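Local coordinates for pseudopodium-enriched atypical kinase 1 (Homo sapiens, PDB 6BHC) that is a pseudokinase with an unusual catalytic cleft that forms a dimer in a novel mode for a kinase fold and probably serves in signalling as a scaffold, at the interface of chains A and B. Sequence-based numbering; all coordinates share one arbitrary frame. Chains: chain A/B, Pseudopodium-enriched atypical kinase 1.

The interface of chains A and B. Residues chain A 383-384, 387; chain B 16, 20.
B:Ile20 turns CG1 anti to its carbonyl carbon (chi1 -60°) and extends CD1 straight on (chi2 -179°), which drives that methyl toward A:Asp383 while the CG2 branch faces A:Thr387. The two branches so reach residues one turn apart on helix 371-396. B:Ile20 CD1 packs on the CB methylene of A:Asp383 at 3.6 Å and lies 3.8 Å from the backbone O of the same residue. B:Ile20 CG2 meets A:Thr387 on two atoms, the hydroxyl OG1 at 3.4 Å and the methyl CG2 at 3.9 Å, the two side chains crossing obliquely. The hydroxyl is fixed from within its own helix: A:Thr387 OG1 gives a hydrogen bond of 2.7 Å to A:Asp383 O one turn earlier, with a C=O...OG1 angle of 156°, so a polar atom can lie against an isoleucine methyl. An alanine in place of A:Thr387 lacks OG1 and CG2, and would probably leave a gap against B:Ile20 CG2. B:Val16, one turn before B:Ile20 at the start of helix 16-39, is poorly ordered, so its distance to A:Ile384 is less certain. The patch belongs to a two-fold symmetric helix-to-helix dimer interface, in which the same contact recurs with the chains exchanged. At the B:Val16 end of the patch the A:Ile384 side chain crosses the valine at about a right angle, A:Ile384 CD1 lying 3.9 Å from B:Val16 CG1.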
loop_
_atom_site.group_PDB
_atom_site.type_symbol
_atom_site.label_atom_id
_atom_site.label_comp_id
_atom_site.label_asym_id
_atom_site.label_seq_id
_atom_site.Cartn_x
_atom_site.Cartn_y
_atom_site.Cartn_z
ATOM N N ASP A 383 -10.731 2.943 -16.406
ATOM C CA ASP A 383 -10.632 1.689 -15.665
ATOM C C ASP A 383 -9.195 1.186 -15.610
ATOM O O ASP A 383 -8.749 0.666 -14.581
ATOM C CB ASP A 383 -11.552 0.640 -16.291
ATOM C CG ASP A 383 -13.017 1.036 -16.229
ATOM O OD1 ASP A 383 -13.384 1.822 -15.330
ATOM O OD2 ASP A 383 -13.803 0.559 -17.075
ATOM N N ILE A 384 -8.448 1.345 -16.706
ATOM C CA ILE A 384 -7.061 0.895 -16.732
ATOM C C ILE A 384 -6.189 1.787 -15.857
ATOM O O ILE A 384 -5.356 1.296 -15.086
ATOM C CB ILE A 384 -6.547 0.846 -18.182
ATOM C CG1 ILE A 384 -7.300 -0.223 -18.976
ATOM C CG2 ILE A 384 -5.048 0.587 -18.215
ATOM C CD1 ILE A 384 -6.861 -0.336 -20.420
ATOM N N THR A 387 -6.757 1.136 -12.224
ATOM C CA THR A 387 -6.127 -0.119 -11.830
ATOM C C THR A 387 -4.625 0.055 -11.641
ATOM O O THR A 387 -4.055 -0.438 -10.661
ATOM C CB THR A 387 -6.416 -1.199 -12.874
ATOM O OG1 THR A 387 -7.833 -1.371 -13.002
ATOM C CG2 THR A 387 -5.785 -2.522 -12.470
ATOM N N VAL B 16 -10.914 -5.282 -22.919
ATOM C CA VAL B 16 -10.275 -4.509 -21.858
ATOM C C VAL B 16 -10.390 -5.238 -20.526
ATOM O O VAL B 16 -9.511 -5.111 -19.663
ATOM C CB VAL B 16 -10.883 -3.094 -21.795
ATOM C CG1 VAL B 16 -10.235 -2.271 -20.690
ATOM C CG2 VAL B 16 -10.734 -2.392 -23.136
ATOM N N ILE B 20 -7.246 -5.710 -17.538
ATOM C CA ILE B 20 -7.294 -5.427 -16.104
ATOM C C ILE B 20 -7.143 -6.713 -15.303
ATOM O O ILE B 20 -6.532 -6.726 -14.227
ATOM C CB ILE B 20 -8.599 -4.689 -15.755
ATOM C CG1 ILE B 20 -8.678 -3.365 -16.518
ATOM C CG2 ILE B 20 -8.708 -4.459 -14.253
ATOM C CD1 ILE B 20 -9.915 -2.561 -16.210
#